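Local coordinates for protein mannose-6-phosphate isomerase (PDB 2QH5) that probably transfers a guanylyl group from GTP to mannose 1-phosphate to give GDP-mannose, seen here as its N-terminal nucleotidyltransferase domain, at residues A[5-11]-A[106-112]; A[54-60]-A[79-85]. All blocks are in the same frame, centred on the assembly; numbering follows the deposited sequence.

Both contacts lie in the parallel part of one mixed sheet, in the N-terminal nucleotidyltransferase domain, with centres about 11 Å apart. Across the sheet the strands run 78-84, 53-59, 5-10, 106-111; along the chain they come as 5-10, 53-59, 78-84, 106-111, so contact 2 is nested inside the loop that contact 1 closes. Strands 5-10 and 53-59 are direct neighbours and join the two: Asn7 O lies 2.8 Å from Leu55 N, and Ser11 N 2.8 Å from Val57 O. This 3-2-1-4 order is that of the Rossmann-like nucleotide-binding half of GT-A enzymes, and it places strand 5-10 centrally, leading into a glycine-rich loop, mostly unmodelled here, that probably binds the nucleotide, as in relatives.

Contact 1: residues A[5-11]-A[106-112]; sequences IKNILLS and LLIVTPS
Strands 5-10 and 106-111 run parallel in extended conformation, their axes 4.6 Å apart at closest approach and crossing at -23°. The register pairs Ile5 with Leu106 and continues step by step to Leu10 with Pro111. Hydrogen bonds zigzag along the seam: Lys6 N to Leu106 O (2.8 Å), Ile108 N to Lys6 O (2.7 Å), Ile8 N to Ile108 O (2.8 Å), Thr110 N to Ile8 O (2.9 Å), Leu10 N to Thr110 O (3.1 Å) and, past the strand end, Ser112 N to Leu10 O (3.1 Å). On the face of Lys6, Ile8 and Leu10, which packs on helix 90-99, Ile8 and Leu10 interleave with Leu107 and Val109, whereas the Lys6 chain leads away to Ser101. Ile8 (m, m) fills the notch between Leu107 and Val109, with CG1 3.9 Å from Leu107 CG and CB 4.0 Å from Val109 CG2; Leu10 CD1 then closes on Val109 CG1 at 3.7 Å. On the other face, toward helices 39-48 and 119-134, Ile5 CG2 abuts Ile108 CD1 (3.5 Å), while Leu9 CD2 rests on Ser112 CB (3.6 Å). Between them Asn7 (chi1 t) leans over the seam, its ND2 donating to Thr110 OG1 (2.7 Å) and to Ile108 O (3.0 Å), so an amide bridges the hollow beside Ile108. Helices on both faces of this buried, central parallel pair are characteristic of the Rossmann-like α/β/α sandwich of GT-A nucleotidyltransferases.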
ATOM      1  N   ILE A   5      -9.723   9.906  -6.329  1.00 66.92           N
ATOM      2  CA  ILE A   5      -8.731   9.393  -5.383  1.00 61.63           C
ATOM      3  C   ILE A   5      -9.150   8.024  -4.826  1.00 63.21           C
ATOM      4  O   ILE A   5     -10.220   7.877  -4.227  1.00 62.13           O
ATOM      5  CB  ILE A   5      -8.452  10.374  -4.217  1.00 60.97           C
ATOM      6  CG1 ILE A   5      -8.189  11.795  -4.733  1.00 64.96           C
ATOM      7  CG2 ILE A   5      -7.266   9.904  -3.406  1.00 57.56           C
ATOM      8  CD1 ILE A   5      -8.029  12.828  -3.637  1.00 56.55           C
ATOM      9  N   LYS A   6      -8.285   7.033  -5.019  1.00 59.84           N
ATOM     10  CA  LYS A   6      -8.565   5.661  -4.642  1.00 53.38           C
ATOM     11  C   LYS A   6      -7.741   5.214  -3.451  1.00 55.41           C
ATOM     12  O   LYS A   6      -6.528   5.431  -3.407  1.00 55.18           O
ATOM     13  CB  LYS A   6      -8.235   4.730  -5.801  1.00 59.50           C
ATOM     14  CG  LYS A   6      -9.375   4.365  -6.705  1.00 49.62           C
ATOM     15  CD  LYS A   6      -8.957   3.151  -7.497  1.00 61.61           C
ATOM     16  CE  LYS A   6     -10.055   2.658  -8.409  1.00 66.39           C
ATOM     17  NZ  LYS A   6      -9.569   1.498  -9.198  1.00 74.26           N
ATOM     18  N   ASN A   7      -8.403   4.571  -2.495  1.00 51.26           N
ATOM     19  CA  ASN A   7      -7.703   3.883  -1.427  1.00 47.54           C
ATOM     20  C   ASN A   7      -7.451   2.447  -1.858  1.00 48.43           C
ATOM     21  O   ASN A   7      -8.389   1.727  -2.180  1.00 51.92           O
ATOM     22  CB  ASN A   7      -8.513   3.913  -0.130  1.00 43.78           C
ATOM     23  CG  ASN A   7      -7.821   3.184   1.012  1.00 50.44           C
ATOM     24  OD1 ASN A   7      -8.483   2.592   1.866  1.00 50.55           O
ATOM     25  ND2 ASN A   7      -6.489   3.218   1.031  1.00 32.80           N
ATOM     26  N   ILE A   8      -6.184   2.041  -1.892  1.00 51.50           N
ATOM     27  CA  ILE A   8      -5.833   0.646  -2.136  1.00 45.91           C
ATOM     28  C   ILE A   8      -5.486   0.011  -0.805  1.00 42.25           C
ATOM     29  O   ILE A   8      -4.377   0.180  -0.290  1.00 45.86           O
ATOM     30  CB  ILE A   8      -4.658   0.478  -3.103  1.00 43.20           C
ATOM     31  CG1 ILE A   8      -4.868   1.305  -4.386  1.00 43.94           C
ATOM     32  CG2 ILE A   8      -4.442  -1.002  -3.402  1.00 40.49           C
ATOM     33  CD1 ILE A   8      -6.096   0.945  -5.186  1.00 33.94           C
ATOM     34  N   LEU A   9      -6.448  -0.727  -0.263  1.00 37.73           N
ATOM     35  CA  LEU A   9      -6.351  -1.283   1.082  1.00 38.85           C
ATOM     36  C   LEU A   9      -5.779  -2.696   0.983  1.00 42.74           C
ATOM     37  O   LEU A   9      -6.482  -3.636   0.631  1.00 45.63           O
ATOM     38  CB  LEU A   9      -7.750  -1.285   1.736  1.00 27.82           C
ATOM     39  CG  LEU A   9      -7.941  -0.930   3.207  1.00 44.51           C
ATOM     40  CD1 LEU A   9      -9.359  -1.291   3.617  1.00 34.48           C
ATOM     41  CD2 LEU A   9      -6.936  -1.610   4.133  1.00 26.47           C
ATOM     42  N   LEU A  10      -4.489  -2.839   1.264  1.00 48.44           N
ATOM     43  CA  LEU A  10      -3.821  -4.124   1.123  1.00 49.69           C
ATOM     44  C   LEU A  10      -4.020  -5.008   2.345  1.00 56.22           C
ATOM     45  O   LEU A  10      -3.465  -4.724   3.413  1.00 61.02           O
ATOM     46  CB  LEU A  10      -2.322  -3.929   0.886  1.00 47.66           C
ATOM     47  CG  LEU A  10      -1.851  -3.122  -0.323  1.00 48.19           C
ATOM     48  CD1 LEU A  10      -0.370  -2.852  -0.178  1.00 58.58           C
ATOM     49  CD2 LEU A  10      -2.124  -3.843  -1.617  1.00 33.60           C
ATOM     50  N   SER A  11      -4.785  -6.088   2.177  1.00 57.61           N
ATOM     51  CA  SER A  11      -5.034  -7.046   3.255  0.50 59.25           C
ATOM     52  C   SER A  11      -4.427  -8.423   2.985  1.00 63.52           C
ATOM     53  O   SER A  11      -4.094  -9.152   3.917  1.00 64.69           O
ATOM     54  CB  SER A  11      -6.530  -7.177   3.507  0.50 56.71           C
ATOM     55  OG  SER A  11      -7.111  -5.897   3.669  0.50 51.74           O
ATOM     56  N   LEU A 106      -5.492   9.149  -8.522  1.00 54.05           N
ATOM     57  CA  LEU A 106      -4.451   9.074  -7.502  1.00 53.39           C
ATOM     58  C   LEU A 106      -4.725   7.942  -6.546  1.00 52.76           C
ATOM     59  O   LEU A 106      -5.863   7.720  -6.137  1.00 56.66           O
ATOM     60  CB  LEU A 106      -4.345  10.393  -6.719  1.00 56.47           C
ATOM     61  CG  LEU A 106      -3.980  11.667  -7.496  1.00 63.35           C
ATOM     62  CD1 LEU A 106      -4.401  12.909  -6.722  1.00 68.34           C
ATOM     63  CD2 LEU A 106      -2.493  11.722  -7.858  1.00 61.11           C
ATOM     64  N   LEU A 107      -3.659   7.244  -6.181  1.00 51.16           N
ATOM     65  CA  LEU A 107      -3.749   6.033  -5.404  1.00 46.38           C
ATOM     66  C   LEU A 107      -3.141   6.258  -4.045  1.00 48.60           C
ATOM     67  O   LEU A 107      -1.994   6.676  -3.937  1.00 52.75           O
ATOM     68  CB  LEU A 107      -2.988   4.910  -6.111  1.00 42.83           C
ATOM     69  CG  LEU A 107      -3.672   3.871  -6.999  1.00 38.89           C
ATOM     70  CD1 LEU A 107      -4.734   4.447  -7.888  1.00 38.82           C
ATOM     71  CD2 LEU A 107      -2.597   3.174  -7.828  1.00 43.25           C
ATOM     72  N   ILE A 108      -3.920   5.985  -3.007  1.00 49.91           N
ATOM     73  CA  ILE A 108      -3.431   6.001  -1.644  1.00 46.44           C
ATOM     74  C   ILE A 108      -3.367   4.544  -1.199  1.00 48.76           C
ATOM     75  O   ILE A 108      -4.404   3.928  -0.958  1.00 43.86           O
ATOM     76  CB  ILE A 108      -4.367   6.814  -0.722  1.00 44.09           C
ATOM     77  CG1 ILE A 108      -4.512   8.249  -1.228  1.00 49.84           C
ATOM     78  CG2 ILE A 108      -3.857   6.822   0.724  1.00 47.89           C
ATOM     79  CD1 ILE A 108      -5.592   9.036  -0.512  1.00 48.44           C
ATOM     80  N   VAL A 109      -2.147   4.009  -1.107  1.00 45.86           N
ATOM     81  CA  VAL A 109      -1.895   2.589  -0.838  1.00 45.82           C
ATOM     82  C   VAL A 109      -1.585   2.373   0.640  1.00 53.45           C
ATOM     83  O   VAL A 109      -0.580   2.857   1.144  1.00 58.69           O
ATOM     84  CB  VAL A 109      -0.725   2.058  -1.707  1.00 47.35           C
ATOM     85  CG1 VAL A 109      -0.372   0.632  -1.340  1.00 43.25           C
ATOM     86  CG2 VAL A 109      -1.071   2.152  -3.186  1.00 40.08           C
ATOM     87  N   THR A 110      -2.459   1.639   1.328  1.00 60.45           N
ATOM     88  CA  THR A 110      -2.441   1.561   2.792  1.00 57.45           C
ATOM     89  C   THR A 110      -2.578   0.131   3.287  1.00 58.25           C
ATOM     90  O   THR A 110      -3.631  -0.472   3.115  1.00 63.94           O
ATOM     91  CB  THR A 110      -3.611   2.396   3.410  1.00 58.38           C
ATOM     92  OG1 THR A 110      -4.868   2.011   2.822  1.00 41.39           O
ATOM     93  CG2 THR A 110      -3.400   3.875   3.159  1.00 57.81           C
ATOM     94  N   PRO A 111      -1.523  -0.420   3.916  1.00 59.71           N
ATOM     95  CA  PRO A 111      -1.649  -1.740   4.539  1.00 62.14           C
ATOM     96  C   PRO A 111      -2.682  -1.736   5.671  1.00 64.73           C
ATOM     97  O   PRO A 111      -2.870  -0.721   6.331  1.00 69.03           O
ATOM     98  CB  PRO A 111      -0.240  -2.009   5.089  1.00 63.78           C
ATOM     99  CG  PRO A 111       0.660  -1.102   4.314  1.00 58.18           C
ATOM    100  CD  PRO A 111      -0.165   0.129   4.071  1.00 57.64           C
ATOM    101  N   SER A 112      -3.344  -2.868   5.886  1.00 68.32           N
ATOM    102  CA  SER A 112      -4.483  -2.941   6.804  1.00 67.37           C
ATOM    103  C   SER A 112      -4.085  -3.209   8.252  1.00 65.54           C
ATOM    104  O   SER A 112      -4.848  -2.908   9.164  1.00 63.95           O
ATOM    105  CB  SER A 112      -5.464  -4.016   6.337  1.00 66.05           C
ATOM    106  OG  SER A 112      -4.795  -5.247   6.147  1.00 70.81           O
TER

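Contact 2: residues A[54-60]-A[79-85]; sequences TLIVCNE and VGFLLES
Strands 53-59 and 78-84 are the two parallel strands of a beta-alpha-beta unit, connected through helix 63-69, in the Rossmann-like part of the domain. The axes of the two strand segments approach to 4.5 Å and cross at -23°, pairing Thr54 with Val79 through Asn59 with Glu84. Backbone hydrogen bonds form a continuous ladder: Gly80 N to Thr54 O (3.0 Å), Ile56 N to Gly80 O (2.9 Å), Leu82 N to Ile56 O (2.7 Å), Cys58 N to Leu82 O (3.1 Å), Glu84 N to Cys58 O (2.8 Å) and Glu60 N to Glu84 O (2.8 Å). Apolar packing covers both faces. On one, Leu55 CD1 lies 4.2 Å from Leu82 CB, and Val57 CB 4.0 Å from Leu82 CD2; on the other, Ile56 CG1 meets Val79 CG1 at 4.0 Å and Cys58 SG meets Leu83 CD2 at 3.7 Å. Charge marks the far end, where Glu60 forms a salt bridge with Arg232 of the adjoining strand 230-233. Aromatic contacts centre on Phe81 (chi1 m), whose ring also packs edge-to-face with Tyr63. Ile56 CB sits over its face in a CH-pi contact, 4.0 Å from the centroid, while Cys58 (chi1 p) brings SG to the ring edge, 3.6 Å from Phe81 CD1.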
ATOM      1  N   THR A  54     -12.764   2.873  -2.554  1.00 59.32           N
ATOM      2  CA  THR A  54     -11.791   1.939  -1.999  1.00 56.02           C
ATOM      3  C   THR A  54     -11.712   0.685  -2.868  1.00 55.01           C
ATOM      4  O   THR A  54     -12.710   0.257  -3.448  1.00 58.72           O
ATOM      5  CB  THR A  54     -12.089   1.593  -0.527  1.00 52.89           C
ATOM      6  OG1 THR A  54     -12.257   2.810   0.207  1.00 54.88           O
ATOM      7  CG2 THR A  54     -10.941   0.801   0.102  1.00 49.80           C
ATOM      8  N   LEU A  55     -10.501   0.157  -3.009  1.00 48.94           N
ATOM      9  CA  LEU A  55     -10.273  -1.158  -3.571  1.00 41.29           C
ATOM     10  C   LEU A  55      -9.553  -1.953  -2.516  1.00 41.91           C
ATOM     11  O   LEU A  55      -8.418  -1.645  -2.168  1.00 50.04           O
ATOM     12  CB  LEU A  55      -9.426  -1.095  -4.848  1.00 43.67           C
ATOM     13  CG  LEU A  55      -9.094  -2.430  -5.544  1.00 38.79           C
ATOM     14  CD1 LEU A  55     -10.351  -3.232  -5.806  1.00 34.61           C
ATOM     15  CD2 LEU A  55      -8.348  -2.197  -6.857  1.00 40.40           C
ATOM     16  N   ILE A  56     -10.240  -2.961  -1.992  1.00 46.31           N
ATOM     17  CA  ILE A  56      -9.695  -3.865  -0.992  1.00 38.58           C
ATOM     18  C   ILE A  56      -9.107  -5.059  -1.710  1.00 43.82           C
ATOM     19  O   ILE A  56      -9.781  -5.716  -2.507  1.00 41.60           O
ATOM     20  CB  ILE A  56     -10.797  -4.353  -0.057  1.00 43.40           C
ATOM     21  CG1 ILE A  56     -11.704  -3.173   0.332  1.00 39.71           C
ATOM     22  CG2 ILE A  56     -10.203  -5.093   1.129  1.00 40.97           C
ATOM     23  CD1 ILE A  56     -12.172  -3.194   1.749  1.00 46.30           C
ATOM     24  N   VAL A  57      -7.832  -5.311  -1.469  1.00 42.63           N
ATOM     25  CA  VAL A  57      -7.217  -6.491  -2.022  1.00 44.57           C
ATOM     26  C   VAL A  57      -6.906  -7.489  -0.897  1.00 49.26           C
ATOM     27  O   VAL A  57      -6.139  -7.199   0.004  1.00 47.49           O
ATOM     28  CB  VAL A  57      -6.034  -6.158  -3.006  1.00 46.86           C
ATOM     29  CG1 VAL A  57      -5.572  -4.715  -2.879  1.00 43.95           C
ATOM     30  CG2 VAL A  57      -4.889  -7.161  -2.906  1.00 37.00           C
ATOM     31  N   CYS A  58      -7.572  -8.643  -0.939  1.00 53.12           N
ATOM     32  CA  CYS A  58      -7.422  -9.671   0.089  1.00 54.28           C
ATOM     33  C   CYS A  58      -7.466 -11.057  -0.517  1.00 53.85           C
ATOM     34  O   CYS A  58      -7.788 -11.222  -1.690  1.00 57.63           O
ATOM     35  CB  CYS A  58      -8.504  -9.552   1.179  1.00 54.36           C
ATOM     36  SG  CYS A  58     -10.232  -9.565   0.592  1.00 53.14           S
ATOM     37  N   ASN A  59      -7.124 -12.046   0.297  1.00 55.30           N
ATOM     38  CA  ASN A  59      -7.281 -13.438  -0.075  1.00 58.49           C
ATOM     39  C   ASN A  59      -8.756 -13.783  -0.226  1.00 56.05           C
ATOM     40  O   ASN A  59      -9.591 -13.304   0.539  1.00 55.20           O
ATOM     41  CB  ASN A  59      -6.642 -14.341   0.977  1.00 59.33           C
ATOM     42  CG  ASN A  59      -6.369 -15.730   0.454  1.00 63.69           C
ATOM     43  OD1 ASN A  59      -7.286 -16.530   0.274  1.00 66.31           O
ATOM     44  ND2 ASN A  59      -5.098 -16.024   0.196  1.00 61.95           N
ATOM     45  N   GLU A  60      -9.066 -14.614  -1.217  1.00 57.07           N
ATOM     46  CA  GLU A  60     -10.444 -15.013  -1.485  1.00 57.03           C
ATOM     47  C   GLU A  60     -11.037 -15.820  -0.328  1.00 58.63           C
ATOM     48  O   GLU A  60     -12.250 -15.823  -0.149  1.00 51.41           O
ATOM     49  CB  GLU A  60     -10.542 -15.788  -2.797  1.00 56.06           C
ATOM     50  CG  GLU A  60      -9.757 -17.086  -2.796  1.00 71.64           C
ATOM     51  CD  GLU A  60      -9.686 -17.732  -4.156  1.00 79.09           C
ATOM     52  OE1 GLU A  60      -9.063 -18.811  -4.269  1.00 82.43           O
ATOM     53  OE2 GLU A  60     -10.250 -17.161  -5.111  1.00 87.81           O
ATOM     54  N   VAL A  79     -17.234   0.788  -2.803  1.00 68.50           N
ATOM     55  CA  VAL A  79     -16.202  -0.171  -2.387  1.00 61.75           C
ATOM     56  C   VAL A  79     -16.114  -1.372  -3.335  1.00 58.86           C
ATOM     57  O   VAL A  79     -17.130  -1.953  -3.715  1.00 62.47           O
ATOM     58  CB  VAL A  79     -16.468  -0.682  -0.943  1.00 64.00           C
ATOM     59  CG1 VAL A  79     -15.274  -1.487  -0.393  1.00 57.84           C
ATOM     60  CG2 VAL A  79     -16.811   0.475  -0.018  1.00 62.46           C
ATOM     61  N   GLY A  80     -14.893  -1.737  -3.709  1.00 54.06           N
ATOM     62  CA  GLY A  80     -14.651  -2.885  -4.572  1.00 45.09           C
ATOM     63  C   GLY A  80     -13.612  -3.794  -3.955  1.00 51.83           C
ATOM     64  O   GLY A  80     -12.878  -3.387  -3.053  1.00 51.85           O
ATOM     65  N   PHE A  81     -13.554  -5.032  -4.442  1.00 52.82           N
ATOM     66  CA  PHE A  81     -12.596  -6.021  -3.962  1.00 39.67           C
ATOM     67  C   PHE A  81     -11.776  -6.593  -5.094  1.00 40.84           C
ATOM     68  O   PHE A  81     -12.259  -6.749  -6.205  1.00 43.10           O
ATOM     69  CB  PHE A  81     -13.313  -7.187  -3.304  1.00 35.59           C
ATOM     70  CG  PHE A  81     -13.645  -6.964  -1.869  1.00 42.38           C
ATOM     71  CD1 PHE A  81     -12.868  -7.544  -0.874  1.00 42.35           C
ATOM     72  CD2 PHE A  81     -14.737  -6.188  -1.505  1.00 30.74           C
ATOM     73  CE1 PHE A  81     -13.184  -7.355   0.472  1.00 47.52           C
ATOM     74  CE2 PHE A  81     -15.046  -5.983  -0.172  1.00 39.83           C
ATOM     75  CZ  PHE A  81     -14.275  -6.571   0.820  1.00 38.97           C
ATOM     76  N   LEU A  82     -10.527  -6.908  -4.795  1.00 43.37           N
ATOM     77  CA  LEU A  82      -9.721  -7.722  -5.667  1.00 40.04           C
ATOM     78  C   LEU A  82      -9.302  -8.918  -4.842  1.00 41.54           C
ATOM     79  O   LEU A  82      -8.519  -8.794  -3.886  1.00 38.95           O
ATOM     80  CB  LEU A  82      -8.501  -6.960  -6.164  1.00 42.41           C
ATOM     81  CG  LEU A  82      -7.367  -7.826  -6.727  1.00 44.62           C
ATOM     82  CD1 LEU A  82      -7.771  -8.504  -8.031  1.00 43.21           C
ATOM     83  CD2 LEU A  82      -6.109  -7.012  -6.897  1.00 52.54           C
ATOM     84  N   LEU A  83      -9.826 -10.079  -5.218  1.00 42.23           N
ATOM     85  CA  LEU A  83      -9.591 -11.301  -4.470  1.00 44.59           C
ATOM     86  C   LEU A  83      -8.396 -12.087  -4.992  1.00 46.24           C
ATOM     87  O   LEU A  83      -8.175 -12.204  -6.191  1.00 47.01           O
ATOM     88  CB  LEU A  83     -10.855 -12.157  -4.436  1.00 42.79           C
ATOM     89  CG  LEU A  83     -12.077 -11.410  -3.899  1.00 43.74           C
ATOM     90  CD1 LEU A  83     -13.267 -12.337  -3.823  1.00 45.64           C
ATOM     91  CD2 LEU A  83     -11.793 -10.800  -2.536  1.00 48.64           C
ATOM     92  N   GLU A  84      -7.603 -12.610  -4.074  1.00 50.42           N
ATOM     93  CA  GLU A  84      -6.428 -13.335  -4.484  1.00 57.09           C
ATOM     94  C   GLU A  84      -6.536 -14.812  -4.132  1.00 62.13           C
ATOM     95  O   GLU A  84      -6.942 -15.178  -3.022  1.00 59.65           O
ATOM     96  CB  GLU A  84      -5.170 -12.686  -3.905  1.00 58.76           C
ATOM     97  CG  GLU A  84      -5.015 -11.224  -4.347  1.00 69.90           C
ATOM     98  CD  GLU A  84      -3.610 -10.682  -4.179  1.00 71.53           C
ATOM     99  OE1 GLU A  84      -3.029 -10.226  -5.196  1.00 66.30           O
ATOM    100  OE2 GLU A  84      -3.099 -10.710  -3.037  1.00 67.72           O
ATOM    101  N   SER A  85      -6.215 -15.649  -5.119  1.00 65.54           N
ATOM    102  CA  SER A  85      -5.988 -17.070  -4.903  1.00 67.67           C
ATOM    103  C   SER A  85      -4.643 -17.225  -4.200  1.00 67.50           C
ATOM    104  O   SER A  85      -4.578 -17.709  -3.067  1.00 67.81           O
ATOM    105  CB  SER A  85      -6.008 -17.823  -6.238  1.00 68.22           C
ATOM    106  OG  SER A  85      -5.503 -17.023  -7.300  1.00 68.38           O
TER